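Local coordinates for protein flagellin (Burkholderia pseudomallei, PDB 4CFI) that probably serves, as the flagellin FliC, as the subunit that polymerises into the bacterial flagellar filament, and is studied as a target of the immune response, at residues Leu26-Ser31 against Gln232-Ile237; Ala73-Phe78 against Asp91-Met96; Leu112-Val117 against Gln137-Ser142; Asp120-Ala125 against Ser159-Thr164; Thr131-Thr136 against Asp152-Ala157. One frame throughout, in Å; residues are numbered along the deposited sequence. Where two conformers were deposited one is given.

Interaction 1. Residues Leu26-Ser31 against Gln232-Ile237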
# COMPACT_ATOMS: atom_id res chain seq x y z
N LEU A 26 -12.82 4.95 -6.66
CA LEU A 26 -13.89 4.15 -6.06
C LEU A 26 -13.64 3.89 -4.57
O LEU A 26 -14.56 3.96 -3.75
CB LEU A 26 -14.06 2.83 -6.82
CG LEU A 26 -14.56 2.98 -8.26
CD1 LEU A 26 -14.23 1.72 -9.06
CD2 LEU A 26 -16.06 3.27 -8.33
N ALA A 27 -12.40 3.57 -4.23
CA ALA A 27 -12.04 3.37 -2.84
C ALA A 27 -12.25 4.63 -2.00
O ALA A 27 -12.70 4.54 -0.85
CB ALA A 27 -10.60 2.90 -2.75
N VAL A 28 -11.88 5.79 -2.55
CA VAL A 28 -12.14 7.07 -1.88
C VAL A 28 -13.64 7.23 -1.64
O VAL A 28 -14.08 7.55 -0.54
CB VAL A 28 -11.56 8.27 -2.67
CG1 VAL A 28 -12.04 9.60 -2.09
CG2 VAL A 28 -10.05 8.21 -2.65
N GLN A 29 -14.44 6.98 -2.68
CA GLN A 29 -15.90 7.08 -2.57
C GLN A 29 -16.45 6.15 -1.48
O GLN A 29 -17.37 6.52 -0.74
CB GLN A 29 -16.55 6.75 -3.91
CG GLN A 29 -18.01 7.17 -3.97
CD GLN A 29 -18.72 6.89 -5.30
OE1 GLN A 29 -19.95 6.97 -5.37
NE2 GLN A 29 -17.96 6.55 -6.35
N ALA A 30 -15.88 4.95 -1.38
CA ALA A 30 -16.37 3.95 -0.45
C ALA A 30 -15.96 4.22 0.99
O ALA A 30 -16.50 3.63 1.91
CB ALA A 30 -15.87 2.57 -0.86
N SER A 31 -14.99 5.11 1.19
CA SER A 31 -14.46 5.31 2.53
C SER A 31 -14.89 6.63 3.18
O SER A 31 -14.51 6.90 4.32
CB SER A 31 -12.94 5.19 2.48
OG SER A 31 -12.38 6.26 1.76
N GLN A 232 -7.21 -0.46 2.66
CA GLN A 232 -6.23 -1.37 2.07
C GLN A 232 -6.09 -1.13 0.57
O GLN A 232 -4.97 -1.16 0.05
CB GLN A 232 -6.63 -2.82 2.32
CG GLN A 232 -6.44 -3.29 3.75
CD GLN A 232 -7.02 -4.68 3.96
OE1 GLN A 232 -8.21 -4.90 3.69
NE2 GLN A 232 -6.21 -5.61 4.45
N ALA A 233 -7.21 -0.89 -0.11
CA ALA A 233 -7.18 -0.64 -1.56
C ALA A 233 -6.42 0.63 -1.91
O ALA A 233 -5.71 0.66 -2.91
CB ALA A 233 -8.59 -0.60 -2.14
N MET A 234 -6.57 1.68 -1.11
CA MET A 234 -5.84 2.91 -1.38
C MET A 234 -4.32 2.68 -1.35
O MET A 234 -3.61 3.15 -2.24
CB MET A 234 -6.23 3.98 -0.37
CG MET A 234 -7.64 4.48 -0.58
SD MET A 234 -8.24 5.48 0.79
CE MET A 234 -9.85 5.93 0.19
N VAL A 235 -3.84 1.97 -0.33
CA VAL A 235 -2.41 1.64 -0.22
C VAL A 235 -1.98 0.74 -1.36
O VAL A 235 -0.96 0.98 -1.99
CB VAL A 235 -2.10 0.90 1.11
CG1 VAL A 235 -0.68 0.33 1.14
CG2 VAL A 235 -2.38 1.78 2.31
N SER A 236 -2.76 -0.30 -1.62
CA SER A 236 -2.42 -1.25 -2.66
C SER A 236 -2.32 -0.58 -4.02
O SER A 236 -1.39 -0.87 -4.79
CB SER A 236 -3.45 -2.37 -2.71
OG SER A 236 -3.05 -3.42 -3.59
N ILE A 237 -3.27 0.30 -4.35
CA ILE A 237 -3.25 1.01 -5.62
C ILE A 237 -2.07 1.99 -5.69
O ILE A 237 -1.43 2.11 -6.74
CB ILE A 237 -4.58 1.74 -5.89
CG1 ILE A 237 -5.72 0.72 -6.12
CG2 ILE A 237 -4.46 2.72 -7.06
CD1 ILE A 237 -5.55 -0.11 -7.37

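Interaction 2. Residues Ala73-Phe78 against Asp91-Met96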
# COMPACT_ATOMS: atom_id res chain seq x y z
N ALA A 73 7.62 -12.45 -21.56
CA ALA A 73 8.57 -11.98 -22.58
C ALA A 73 10.02 -11.99 -22.10
O ALA A 73 10.95 -12.02 -22.91
CB ALA A 73 8.18 -10.60 -23.10
N GLY A 74 10.22 -11.96 -20.78
CA GLY A 74 11.56 -11.98 -20.21
C GLY A 74 12.32 -10.70 -20.47
O GLY A 74 11.75 -9.61 -20.46
N THR A 75 13.62 -10.83 -20.69
CA THR A 75 14.46 -9.69 -21.04
C THR A 75 14.73 -9.74 -22.53
O THR A 75 15.24 -10.74 -23.03
CB THR A 75 15.79 -9.71 -20.25
OG1 THR A 75 15.48 -9.71 -18.85
CG2 THR A 75 16.63 -8.50 -20.58
N LEU A 76 14.37 -8.67 -23.23
CA LEU A 76 14.61 -8.55 -24.67
C LEU A 76 15.82 -7.67 -24.95
O LEU A 76 16.10 -6.73 -24.21
CB LEU A 76 13.38 -7.96 -25.35
CG LEU A 76 12.04 -8.66 -25.09
CD1 LEU A 76 10.92 -7.93 -25.83
CD2 LEU A 76 12.11 -10.12 -25.51
N SER A 77 16.56 -7.98 -26.01
CA SER A 77 17.74 -7.21 -26.38
C SER A 77 17.69 -6.81 -27.85
O SER A 77 17.20 -7.58 -28.69
CB SER A 77 19.01 -8.01 -26.07
OG SER A 77 19.09 -8.28 -24.69
N PHE A 78 18.15 -5.60 -28.14
CA PHE A 78 18.15 -5.03 -29.50
C PHE A 78 19.48 -4.38 -29.84
O PHE A 78 20.05 -3.69 -29.00
CB PHE A 78 17.05 -3.98 -29.62
CG PHE A 78 15.70 -4.51 -29.24
CD1 PHE A 78 14.92 -5.18 -30.16
CD2 PHE A 78 15.26 -4.39 -27.94
CE1 PHE A 78 13.69 -5.70 -29.81
CE2 PHE A 78 14.03 -4.91 -27.57
CZ PHE A 78 13.24 -5.57 -28.51
N ASP A 91 13.86 -5.10 -19.68
CA ASP A 91 13.40 -6.06 -18.68
C ASP A 91 11.87 -6.09 -18.57
O ASP A 91 11.26 -5.24 -17.92
CB ASP A 91 14.02 -5.71 -17.31
CG ASP A 91 13.63 -6.70 -16.23
OD1 ASP A 91 12.69 -7.50 -16.46
OD2 ASP A 91 14.26 -6.68 -15.15
N LEU A 92 11.26 -7.11 -19.20
CA LEU A 92 9.82 -7.36 -19.16
C LEU A 92 9.51 -8.65 -18.39
O LEU A 92 8.60 -9.42 -18.75
CB LEU A 92 9.25 -7.45 -20.57
CG LEU A 92 9.38 -6.18 -21.41
CD1 LEU A 92 8.94 -6.46 -22.83
CD2 LEU A 92 8.59 -5.03 -20.79
N THR A 93 10.24 -8.87 -17.32
CA THR A 93 10.09 -10.09 -16.53
C THR A 93 8.94 -10.04 -15.50
O THR A 93 8.50 -11.09 -15.05
CB THR A 93 11.38 -10.42 -15.76
OG1 THR A 93 11.70 -9.36 -14.86
CG2 THR A 93 12.55 -10.63 -16.72
N GLN A 94 8.50 -8.84 -15.13
CA GLN A 94 7.44 -8.66 -14.13
C GLN A 94 6.04 -8.64 -14.75
O GLN A 94 5.76 -7.87 -15.67
CB GLN A 94 7.64 -7.37 -13.32
CG GLN A 94 6.35 -6.72 -12.82
CD GLN A 94 6.14 -6.76 -11.30
OE1 GLN A 94 6.96 -6.23 -10.55
NE2 GLN A 94 5.00 -7.34 -10.86
N SER A 95 5.18 -9.52 -14.24
CA SER A 95 3.79 -9.57 -14.64
C SER A 95 3.01 -8.39 -14.09
O SER A 95 3.17 -7.99 -12.93
CB SER A 95 3.16 -10.85 -14.08
OG SER A 95 1.80 -10.95 -14.42
N MET A 96 2.15 -7.87 -14.95
CA MET A 96 1.21 -6.84 -14.57
C MET A 96 -0.17 -7.40 -14.24
O MET A 96 -1.13 -6.64 -14.10
CB MET A 96 1.10 -5.83 -15.71
CG MET A 96 2.38 -5.04 -15.98
SD MET A 96 2.87 -3.98 -14.60
CE MET A 96 4.20 -4.94 -13.93
O HOH W 1 6.53 -9.94 -20.22

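Interaction 3. Residues Leu112-Val117 against Gln137-Ser142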
# COMPACT_ATOMS: atom_id res chain seq x y z
N LEU A 112 -1.84 5.48 9.41
CA LEU A 112 -2.60 4.24 9.30
C LEU A 112 -3.85 4.26 10.16
O LEU A 112 -4.81 3.56 9.87
CB LEU A 112 -1.72 3.03 9.68
CG LEU A 112 -0.42 2.90 8.88
CD1 LEU A 112 0.39 1.71 9.38
CD2 LEU A 112 -0.71 2.74 7.40
N GLY A 113 -3.81 5.02 11.25
CA GLY A 113 -4.95 5.15 12.16
C GLY A 113 -4.54 5.92 13.40
O GLY A 113 -3.36 6.11 13.64
N THR A 114 -5.55 6.33 14.17
CA THR A 114 -5.37 7.05 15.40
C THR A 114 -6.14 6.32 16.50
O THR A 114 -7.32 5.99 16.35
CB THR A 114 -5.90 8.48 15.24
OG1 THR A 114 -5.15 9.13 14.21
CG2 THR A 114 -5.81 9.28 16.54
N ILE A 115 -5.45 6.08 17.61
CA ILE A 115 -5.97 5.30 18.75
C ILE A 115 -6.19 6.25 19.92
O ILE A 115 -5.27 6.99 20.30
CB ILE A 115 -4.98 4.19 19.20
CG1 ILE A 115 -4.51 3.35 17.99
CG2 ILE A 115 -5.57 3.35 20.31
CD1 ILE A 115 -3.30 2.50 18.29
N LYS A 116 -7.39 6.23 20.51
CA LYS A 116 -7.64 6.99 21.74
C LYS A 116 -7.08 6.23 22.93
O LYS A 116 -7.39 5.06 23.12
CB LYS A 116 -9.15 7.27 21.92
CG LYS A 116 -9.48 8.01 23.21
CD LYS A 116 -10.97 8.15 23.46
CE LYS A 116 -11.24 8.96 24.72
NZ LYS A 116 -12.70 9.13 24.97
N VAL A 117 -6.28 6.91 23.74
CA VAL A 117 -5.54 6.32 24.86
C VAL A 117 -5.60 7.27 26.07
O VAL A 117 -6.16 8.36 25.98
CB VAL A 117 -4.06 6.05 24.50
CG1 VAL A 117 -3.98 5.08 23.34
CG2 VAL A 117 -3.29 7.33 24.23
N GLN A 137 -4.28 10.64 22.43
CA GLN A 137 -4.36 9.93 21.15
C GLN A 137 -2.97 9.56 20.72
O GLN A 137 -2.02 10.28 21.02
CB GLN A 137 -5.00 10.79 20.04
CG GLN A 137 -6.34 11.40 20.41
CD GLN A 137 -6.95 12.27 19.35
OE1 GLN A 137 -6.37 12.48 18.30
NE2 GLN A 137 -8.12 12.80 19.63
N ILE A 138 -2.86 8.46 19.97
CA ILE A 138 -1.62 8.10 19.30
C ILE A 138 -1.92 7.88 17.82
O ILE A 138 -2.75 7.05 17.46
CB ILE A 138 -0.96 6.84 19.90
CG1 ILE A 138 -0.65 7.08 21.38
CG2 ILE A 138 0.30 6.47 19.10
CD1 ILE A 138 -0.24 5.80 22.10
N ASN A 139 -1.22 8.62 16.97
CA ASN A 139 -1.25 8.43 15.53
C ASN A 139 -0.15 7.46 15.15
O ASN A 139 0.99 7.65 15.53
CB ASN A 139 -1.03 9.75 14.82
CG ASN A 139 -1.99 10.81 15.32
OD1 ASN A 139 -3.22 10.70 15.16
ND2 ASN A 139 -1.45 11.85 15.92
N VAL A 140 -0.52 6.42 14.40
CA VAL A 140 0.42 5.38 13.96
C VAL A 140 0.73 5.62 12.48
O VAL A 140 -0.16 5.62 11.64
CB VAL A 140 -0.19 3.99 14.18
CG1 VAL A 140 0.80 2.89 13.76
CG2 VAL A 140 -0.60 3.80 15.63
N VAL A 141 2.01 5.84 12.21
CA VAL A 141 2.48 6.29 10.90
C VAL A 141 3.43 5.24 10.31
O VAL A 141 4.31 4.73 10.99
CB VAL A 141 3.19 7.67 11.05
CG1 VAL A 141 3.66 8.18 9.71
CG2 VAL A 141 2.27 8.70 11.71
N SER A 142 3.24 4.91 9.04
CA SER A 142 4.10 3.92 8.39
C SER A 142 5.53 4.42 8.23
O SER A 142 5.76 5.63 8.10
CB SER A 142 3.54 3.60 7.00
OG SER A 142 3.50 4.79 6.23

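Interaction 4. Residues Asp120-Ala125 against Ser159-Thr164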
# COMPACT_ATOMS: atom_id res chain seq x y z
N ASP A 120 0.50 8.65 30.59
CA ASP A 120 1.44 9.71 30.90
C ASP A 120 2.61 9.72 29.91
O ASP A 120 2.65 8.96 28.94
CB ASP A 120 1.88 9.64 32.38
CG ASP A 120 2.79 8.48 32.73
OD1 ASP A 120 3.32 7.83 31.82
OD2 ASP A 120 2.93 8.21 33.95
N SER A 121 3.58 10.60 30.15
CA SER A 121 4.68 10.77 29.19
C SER A 121 5.62 9.56 29.12
O SER A 121 6.42 9.46 28.19
CB SER A 121 5.47 12.05 29.51
OG SER A 121 6.10 11.97 30.79
N SER A 122 5.54 8.67 30.10
CA SER A 122 6.31 7.42 30.11
C SER A 122 5.54 6.22 29.57
O SER A 122 6.07 5.12 29.55
CB SER A 122 6.79 7.08 31.53
OG SER A 122 7.61 8.10 32.06
N GLY A 123 4.27 6.40 29.19
CA GLY A 123 3.45 5.30 28.70
C GLY A 123 2.67 4.53 29.75
O GLY A 123 2.08 3.50 29.44
N ALA A 124 2.70 4.98 31.01
CA ALA A 124 1.90 4.36 32.08
C ALA A 124 0.45 4.86 32.01
O ALA A 124 0.20 5.97 31.55
CB ALA A 124 2.49 4.65 33.45
N ALA A 125 -0.50 4.07 32.48
CA ALA A 125 -1.90 4.48 32.50
C ALA A 125 -2.06 5.76 33.31
O ALA A 125 -1.48 5.91 34.39
CB ALA A 125 -2.78 3.38 33.10
N SER A 159 7.76 10.01 23.29
CA SER A 159 9.11 9.75 23.78
C SER A 159 9.47 8.31 23.46
O SER A 159 8.59 7.44 23.34
CB SER A 159 9.22 9.99 25.29
OG SER A 159 8.44 9.04 26.02
N SER A 160 10.75 8.03 23.31
CA SER A 160 11.17 6.65 23.07
C SER A 160 10.75 5.72 24.24
O SER A 160 10.42 4.56 24.01
CB SER A 160 12.68 6.57 22.80
OG SER A 160 13.42 7.17 23.83
N THR A 161 10.75 6.24 25.46
CA THR A 161 10.24 5.48 26.62
C THR A 161 8.78 5.09 26.43
O THR A 161 8.42 3.94 26.65
CB THR A 161 10.38 6.30 27.91
OG1 THR A 161 11.77 6.56 28.13
CG2 THR A 161 9.81 5.54 29.12
N ALA A 162 7.94 6.04 26.04
CA ALA A 162 6.52 5.76 25.84
C ALA A 162 6.29 4.80 24.68
O ALA A 162 5.43 3.91 24.79
CB ALA A 162 5.74 7.06 25.65
N VAL A 163 7.02 4.95 23.58
CA VAL A 163 6.87 4.02 22.47
C VAL A 163 7.13 2.59 22.95
O VAL A 163 6.30 1.71 22.73
CB VAL A 163 7.80 4.37 21.29
CG1 VAL A 163 7.77 3.27 20.23
CG2 VAL A 163 7.42 5.71 20.65
N THR A 164 8.26 2.38 23.60
CA THR A 164 8.61 1.05 24.08
C THR A 164 7.57 0.54 25.08
O THR A 164 7.16 -0.62 25.04
CB THR A 164 10.03 1.08 24.72
OG1 THR A 164 10.98 1.43 23.70
CG2 THR A 164 10.40 -0.25 25.38
O HOH W 2 5.62 10.37 25.38

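Interaction 5. Residues Thr131-Thr136 against Asp152-Ala157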
# COMPACT_ATOMS: atom_id res chain seq x y z
N THR A 131 1.17 13.13 36.81
CA THR A 131 1.56 14.53 36.65
C THR A 131 2.13 14.72 35.24
O THR A 131 2.35 13.76 34.50
CB THR A 131 2.60 14.97 37.68
OG1 THR A 131 3.62 13.98 37.74
CG2 THR A 131 1.97 15.15 39.05
N GLY A 132 2.38 15.98 34.89
CA GLY A 132 2.74 16.32 33.53
C GLY A 132 1.53 16.31 32.64
O GLY A 132 0.39 16.45 33.10
N GLN A 133 1.78 16.16 31.35
CA GLN A 133 0.75 16.17 30.32
C GLN A 133 0.26 14.75 30.06
O GLN A 133 1.04 13.80 30.04
CB GLN A 133 1.31 16.76 29.01
CG GLN A 133 0.37 16.73 27.81
CD GLN A 133 0.98 17.39 26.59
OE1 GLN A 133 0.71 18.55 26.31
NE2 GLN A 133 1.83 16.66 25.87
N GLU A 134 -1.05 14.61 29.82
CA GLU A 134 -1.66 13.34 29.41
C GLU A 134 -1.63 13.22 27.88
O GLU A 134 -1.97 14.16 27.15
CB GLU A 134 -3.10 13.23 29.90
CG GLU A 134 -3.75 11.87 29.66
CD GLU A 134 -5.20 11.77 30.12
OE1 GLU A 134 -5.73 12.78 30.62
OE2 GLU A 134 -5.81 10.66 29.98
N THR A 135 -1.19 12.05 27.41
CA THR A 135 -1.36 11.68 26.01
C THR A 135 -2.72 11.02 25.86
O THR A 135 -3.02 10.04 26.54
CB THR A 135 -0.25 10.73 25.55
OG1 THR A 135 1.02 11.41 25.66
CG2 THR A 135 -0.45 10.25 24.14
N THR A 136 -3.53 11.55 24.95
CA THR A 136 -4.92 11.15 24.76
C THR A 136 -5.19 10.50 23.40
O THR A 136 -6.25 9.87 23.22
CB THR A 136 -5.89 12.32 24.96
OG1 THR A 136 -5.54 13.34 24.03
CG2 THR A 136 -5.79 12.86 26.41
N ASP A 152 1.59 11.97 19.15
CA ASP A 152 0.49 12.19 20.08
C ASP A 152 -0.61 13.07 19.46
O ASP A 152 -0.59 13.40 18.25
CB ASP A 152 1.00 12.76 21.42
CG ASP A 152 1.55 14.17 21.33
OD1 ASP A 152 1.28 14.92 20.36
OD2 ASP A 152 2.29 14.53 22.29
N GLN A 153 -1.60 13.43 20.28
CA GLN A 153 -2.76 14.17 19.82
C GLN A 153 -2.39 15.54 19.27
O GLN A 153 -3.20 16.13 18.54
CB GLN A 153 -3.80 14.34 20.95
CG GLN A 153 -3.37 15.21 22.11
CD GLN A 153 -2.42 14.56 23.08
OE1 GLN A 153 -2.21 13.35 23.08
NE2 GLN A 153 -1.90 15.34 23.99
N ASN A 154 -1.22 16.05 19.65
CA ASN A 154 -0.74 17.33 19.13
C ASN A 154 0.35 17.16 18.07
O ASN A 154 1.07 18.11 17.76
CB ASN A 154 -0.26 18.22 20.27
CG ASN A 154 -1.37 18.56 21.23
OD1 ASN A 154 -2.53 18.76 20.82
ND2 ASN A 154 -1.07 18.52 22.51
N ASN A 155 0.43 15.96 17.50
CA ASN A 155 1.37 15.67 16.42
C ASN A 155 2.84 15.72 16.85
O ASN A 155 3.72 15.83 15.99
CB ASN A 155 1.12 16.56 15.19
CG ASN A 155 -0.30 16.46 14.71
OD1 ASN A 155 -1.04 17.47 14.56
ND2 ASN A 155 -0.72 15.25 14.47
N GLN A 156 3.11 15.57 18.14
CA GLN A 156 4.50 15.49 18.64
C GLN A 156 4.89 14.02 18.78
O GLN A 156 4.11 13.20 19.24
CB GLN A 156 4.66 16.17 19.99
CG GLN A 156 4.10 17.59 20.03
CD GLN A 156 4.57 18.46 18.87
OE1 GLN A 156 3.76 18.96 18.05
NE2 GLN A 156 5.85 18.65 18.81
N ALA A 157 6.11 13.68 18.39
CA ALA A 157 6.59 12.32 18.58
C ALA A 157 6.43 11.89 20.03
O ALA A 157 6.69 12.66 20.96
CB ALA A 157 8.05 12.22 18.17
O HOH W 3 1.16 14.00 24.74

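Interaction 1. Residues Leu26-Ser31 against Gln232-Ile237
M234 reaches across from helix 227-257 and lays its terminal methyl, CE, over A27, V28 and S31 of helix 2-31. With CG anti to the carbonyl carbon (chi1 -71°), CG packs on A27 CB at 4.0 Å. The chain is extended beyond CG, which carries CE in among V28, S31 and the A27 carbonyl. CE lies 3.6 Å from V28 CG2, and the two side chains cross at about a right angle. The same methyl is 3.3 Å from A27 O and 3.0 Å from S31 OG, close to two oxygens and to V28 CA. S31 OG turns back on its own helix, where A27 O and V28 O both lie within hydrogen-bonding distance. A smaller contact joins the two alanines, A27 CB to A233 CB at 4.1 Å. No hydrogen bond crosses between the segments. The helix axes approach to 9.4 Å and run antiparallel at 159°. This pairing of an N-terminal with a C-terminal helix is consistent with the helical D1 domain of flagellins. Helix 37-60 packs on L26, Q29 and A30 of the first helix, while I237 of the second rests on L20, I23 and R24 of helix 2-31.

Interaction 2. Residues Ala73-Phe78 against Asp91-Met96
The open end of a beta hairpin, strands 74-79 and 87-92, is held here by one backbone bond, a water and two apolar contacts. L92 N donates to G74 O at 2.8 Å. The bond is bent, 139° at the hydrogen. T75 and D91 form the next pair, antiparallel and non-hydrogen-bonded, with both side chains on the same face of the sheet. D91 opens an Asx turn. Its OD1 accepts from T93 N at 2.9 Å and from T93 OG1 at 2.6 Å, the hydroxyl using the syn lone pair. T93 OG1 is flanked by N and C of its own backbone (chi1 61°), which turns it back to the carboxylate. The other branch, T93 CG2, then packs beside T75 OG1 at 3.7 Å. These two threonines lie side by side and point the same way. L92 makes the apolar part: its CD1 meets L76 CD1 at 3.9 Å, and its CB meets A73 CB at 4.2 Å. Water 1 closes the end of the hairpin. It accepts from A73 N and donates to L92 O at 2.6 Å. The leucines connect the hairpin with the long helices: L76 touches I5 of helix 2-31, and L92 touches L251 of helix 227-257. Further on, M96 packs on L13 and L16 of the first helix and L247 of the second.

Interaction 3. Residues Leu112-Val117 against Gln137-Ser142
Backbone hydrogen bonds join L112-V117 to Q137-S142 as antiparallel strands. I115 and I138 form a hydrogen-bonded pair: I115 N donates to I138 O at 2.9 Å, and I138 N to I115 O at 2.8 Å. V140 N donates to G113 O and L112 N to V140 O. CA-H...O contacts run from T114 CA to I138 O and from Q137 CA to I115 O. One side-chain bond crosses the pair. T114 OG1 donates to an in-plane lone pair of N139 OD1 at 2.7 Å. T114 OG1 and N139 CG lie anti to their carbonyl carbons (chi1 -61° and -53°), which sets the groups side by side. T114 CG2 lies 3.3 Å from N139 OD1 and 3.7 Å from Q137 OE1. Apolar contacts occupy the face of I115, I138 and V140. I115 CD1 meets V140 CG2 at 4.0 Å. V117 CG2 meets I138 CG1 at 3.9 Å, the side chains crossing at about a right angle. The pair belongs to the three-stranded sheet of the flagellin D2 region. Strand 148-152 flanks 135-142 on its other edge, with T151 bonded to N139 ND2. Helix 197-213 covers I115 through A203, M206 and V207, and its D199 forms a salt bridge with K116.

Interaction 4. Residues Asp120-Ala125 against Ser159-Thr164
S159 extends a short side chain from the N-cap position, just before helix 160-167, to the turn D120-G123. Its CB points toward the turn and lies 4.1 Å from S121 O. Its tip, OG, takes the position between the backbone N and the carbonyl carbon (chi1 67°). There it donates to S121 O at 3.0 Å, nearly in line with the carbonyl (176°). S159 OG in turn accepts from A162 N at 3.0 Å. S159 is thus the N-cap of the helix, and one hydroxyl both caps the helix and holds the loop. Water 2 gives a second link: it accepts from S159 N and donates to S121 O. The turn is type I, closed by a bond from G123 N to D120 O. D120 OD1 also accepts from S122 N, an Asx turn, and from A124 N. Of these two donors, one lies above and one below the carboxylate. The loop follows strand 111-119 of the D2 region, and the helix follows the last strand of the same sheet. Methyl groups fill in beside the polar link. A162 CB is 3.6 Å from S121 O and 3.9 Å from G123 N. T161 CG2, anti to the backbone N, rests over S122, 3.8 Å from its carbonyl O. The backbones come nearest at G123, its CA 4.2 Å from A162 CA. With no side chain and a positive phi, G123 lets the turn approach A162 this closely. D120 also packs on W126, and A125, past the turn, on S193.

Interaction 5. Residues Thr131-Thr136 against Asp152-Ala157
The Q153 amide meets the backbone of the facing segment with both of its ends. T136 N donates to Q153 OE1 at 2.9 Å in a nearly straight bond, 167° at the hydrogen. The donor stands well above the carbonyl plane of the amide, 57° out of it. At the other end, Q153 NE2 makes a weak bond to E134 O. The contact belongs to the three-stranded sheet of the flagellin D2 region. It joins the start of strand 135-142 to the type I turn D152-N155 that follows strand 148-152. The Q153 chi1 torsion (67°) puts CG beside T136 OG1, 3.4 Å away, and a bend at chi2 turns CD on from there. The side chains of Q153 and T136 cross at about a right angle. Q153 OE1 has a further weak bond from Q137 N. Within the turn, D152 OD1 accepts from N154 N, an Asx turn, and from Q156 N, the two arriving from opposite faces of the carboxylate plane. D152 CB packs on T135 CG2 at 4.0 Å. T135 also packs on V117 and I119 of strand 111-119. The extended side chain of Q133 crosses D152 at about a right angle, with Q133 NE2 4.2 Å from D152 OD2. Water 3 bridges the segments: it donates to D152 OD2 at 2.7 Å and lies 2.8 Å from T135 OG1.

How the interactions relate
From the N terminus, helix 2-31 brings the first half of interaction 1, which closes on helix 227-257, the last helix of the chain. The other four nest inside that long loop. Interaction 2 comes first and closes a short hairpin against the long helices. Interactions 3, 4 and 5 follow, all in the D2 region, on the opposite side of the chain's centre from interaction 2. Interaction 3 pairs two sheet strands and crosses both 4 and 5 along the chain. Interaction 5 nests inside the loop closed by interaction 4. Interactions 3 and 5 share strand 135-142 and touch directly. Interaction 4 ties the loop after strand 111-119 to helix 160-167.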